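Local coordinates for ParA (Salmonella enterica subsp. enterica serovar Newport str. SL317, PDB 3EZ9), which probably binds and hydrolyses ATP through its P-loop NTPase domain to drive the partition of DNA, with a helix-turn-helix domain likely contacting DNA, at residues Asn231-Leu236 with Glu302-Glu307. Sequence-based numbering, arbitrary orientation.
Sequences NQYEIL and EEEGVE. Unlike the reference sequence in segment 231-236: Asn231 (reference Lys), Gln232 (reference Pro), Tyr233 (reference Ser), Ile235 (reference Val). With MG (magnesium ion), chain C.
A Schellman motif ending helix 294-303 brings Glu304 and Val306 against Tyr233 and Glu234, which sit in the turn leading into helix 235-241. Gly305, with its positive phi of 79°, suits the point where the chain leaves the helix, and Gly305 N bonds back to Glu302 O at 3.0 Å. The two methylenes of Glu304, CB and CG, lie obliquely beside the Tyr233 ring, with CG 3.7 Å from Tyr233 CD1, and the bend at chi2 (73°) swings the carboxylate toward Gln232. Gln232 CG lies over the centre of one face of the same ring, and Leu264 and Leu301 also touch this buried tyrosine. Within the AAA domain of the P-loop NTPase class, the contact joins the loop after the C-terminal end of helix 294-303 to the turn before the N-terminal end of helix 235-241. A type I beta turn from Asn231, with Glu234 N hydrogen-bonded to Asn231 O at 3.2 Å, leaves Glu234 at the N-cap position. The extended Glu234 chain runs past the branched Val306, its CG 4.0 Å from Val306 CG1, and presents OE2 to the magnesium ion at 2.3 Å. Glu307 OE1 stands 4.1 Å from Glu234 OE2, and the cation probably eases the repulsion between these carboxylates.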
loop_
_atom_site.group_PDB
_atom_site.type_symbol
_atom_site.label_atom_id
_atom_site.label_comp_id
_atom_site.label_asym_id
_atom_site.label_seq_id
_atom_site.Cartn_x
_atom_site.Cartn_y
_atom_site.Cartn_z
ATOM N N ASN A 231 27.403 -9.536 6.003
ATOM C CA ASN A 231 26.119 -10.146 6.359
ATOM C C ASN A 231 24.979 -9.388 5.639
ATOM O O ASN A 231 24.916 -8.160 5.657
ATOM C CB ASN A 231 25.961 -10.075 7.872
ATOM C CG ASN A 231 24.750 -10.799 8.374
ATOM O OD1 ASN A 231 24.842 -11.894 8.926
ATOM N ND2 ASN A 231 23.606 -10.185 8.209
ATOM N N GLN A 232 24.092 -10.123 4.981
ATOM C CA GLN A 232 22.980 -9.524 4.238
ATOM C C GLN A 232 21.977 -8.685 5.041
ATOM O O GLN A 232 21.185 -7.958 4.468
ATOM C CB GLN A 232 22.219 -10.609 3.498
ATOM C CG GLN A 232 21.725 -11.688 4.409
ATOM C CD GLN A 232 20.698 -12.568 3.757
ATOM O OE1 GLN A 232 20.475 -13.703 4.186
ATOM N NE2 GLN A 232 20.045 -12.049 2.732
ATOM N N TYR A 233 21.996 -8.794 6.362
ATOM C CA TYR A 233 21.103 -8.006 7.211
ATOM C C TYR A 233 21.817 -6.913 8.045
ATOM O O TYR A 233 21.176 -6.196 8.820
ATOM C CB TYR A 233 20.319 -8.935 8.131
ATOM C CG TYR A 233 19.484 -9.912 7.364
ATOM C CD1 TYR A 233 19.362 -11.235 7.784
ATOM C CD2 TYR A 233 18.823 -9.517 6.204
ATOM C CE1 TYR A 233 18.602 -12.146 7.067
ATOM C CE2 TYR A 233 18.052 -10.418 5.468
ATOM C CZ TYR A 233 17.945 -11.732 5.909
ATOM O OH TYR A 233 17.174 -12.615 5.197
ATOM N N GLU A 234 23.133 -6.773 7.883
ATOM C CA GLU A 234 23.847 -5.745 8.621
ATOM C C GLU A 234 24.274 -4.692 7.649
ATOM O O GLU A 234 25.005 -3.762 8.008
ATOM C CB GLU A 234 25.094 -6.298 9.295
ATOM C CG GLU A 234 24.856 -7.407 10.296
ATOM C CD GLU A 234 26.165 -7.939 10.804
ATOM O OE1 GLU A 234 27.009 -8.210 9.930
ATOM O OE2 GLU A 234 26.367 -8.079 12.035
ATOM N N ILE A 235 23.817 -4.820 6.410
ATOM C CA ILE A 235 24.230 -3.859 5.388
ATOM C C ILE A 235 23.703 -2.428 5.527
ATOM O O ILE A 235 24.367 -1.501 5.090
ATOM C CB ILE A 235 23.941 -4.431 3.979
ATOM C CG1 ILE A 235 24.718 -5.740 3.819
ATOM C CG2 ILE A 235 24.349 -3.445 2.898
ATOM C CD1 ILE A 235 24.354 -6.481 2.613
ATOM N N LEU A 236 22.525 -2.248 6.124
ATOM C CA LEU A 236 21.974 -0.907 6.326
ATOM C C LEU A 236 22.857 -0.230 7.369
ATOM O O LEU A 236 23.255 0.908 7.183
ATOM C CB LEU A 236 20.530 -0.954 6.866
ATOM C CG LEU A 236 19.531 0.190 6.575
ATOM C CD1 LEU A 236 18.616 0.373 7.740
ATOM C CD2 LEU A 236 20.220 1.477 6.278
ATOM N N GLU A 302 18.213 -13.433 13.966
ATOM C CA GLU A 302 18.858 -14.370 14.885
ATOM C C GLU A 302 19.445 -15.568 14.116
ATOM O O GLU A 302 20.543 -16.040 14.399
ATOM C CB GLU A 302 17.846 -14.866 15.924
ATOM C CG GLU A 302 17.241 -13.783 16.832
ATOM C CD GLU A 302 16.622 -14.381 18.099
ATOM O OE1 GLU A 302 16.834 -13.863 19.220
ATOM O OE2 GLU A 302 15.916 -15.389 17.980
ATOM N N GLU A 303 18.716 -16.055 13.125
ATOM C CA GLU A 303 19.202 -17.190 12.360
ATOM C C GLU A 303 20.431 -16.845 11.547
ATOM O O GLU A 303 21.285 -17.700 11.346
ATOM C CB GLU A 303 18.100 -17.731 11.450
ATOM C CG GLU A 303 17.126 -18.676 12.149
ATOM C CD GLU A 303 15.865 -18.876 11.333
ATOM O OE1 GLU A 303 15.976 -18.975 10.089
ATOM O OE2 GLU A 303 14.768 -18.939 11.930
ATOM N N GLU A 304 20.520 -15.598 11.089
ATOM C CA GLU A 304 21.665 -15.146 10.300
ATOM C C GLU A 304 22.832 -14.790 11.230
ATOM O O GLU A 304 23.884 -14.349 10.779
ATOM C CB GLU A 304 21.285 -13.918 9.486
ATOM C CG GLU A 304 21.988 -13.808 8.175
ATOM C CD GLU A 304 21.472 -14.815 7.155
ATOM O OE1 GLU A 304 22.098 -14.946 6.079
ATOM O OE2 GLU A 304 20.440 -15.471 7.421
ATOM N N GLY A 305 22.636 -14.973 12.532
ATOM C CA GLY A 305 23.680 -14.669 13.491
ATOM C C GLY A 305 23.820 -13.187 13.807
ATOM O O GLY A 305 24.874 -12.763 14.304
ATOM N N VAL A 306 22.783 -12.393 13.515
ATOM C CA VAL A 306 22.828 -10.956 13.783
ATOM C C VAL A 306 21.873 -10.541 14.920
ATOM O O VAL A 306 20.700 -10.926 14.936
ATOM C CB VAL A 306 22.523 -10.122 12.488
ATOM C CG1 VAL A 306 23.057 -10.858 11.263
ATOM C CG2 VAL A 306 21.048 -9.852 12.347
ATOM N N GLU A 307 22.393 -9.765 15.871
ATOM C CA GLU A 307 21.628 -9.282 17.028
ATOM C C GLU A 307 20.827 -8.028 16.685
ATOM O O GLU A 307 21.386 -7.045 16.226
ATOM C CB GLU A 307 22.599 -8.970 18.182
ATOM C CG GLU A 307 23.599 -7.767 17.961
ATOM C CD GLU A 307 24.021 -7.460 16.470
ATOM O OE1 GLU A 307 24.522 -8.358 15.733
ATOM O OE2 GLU A 307 23.863 -6.284 16.047
HETATM MG MG MG C . 26.510 -9.640 13.722
#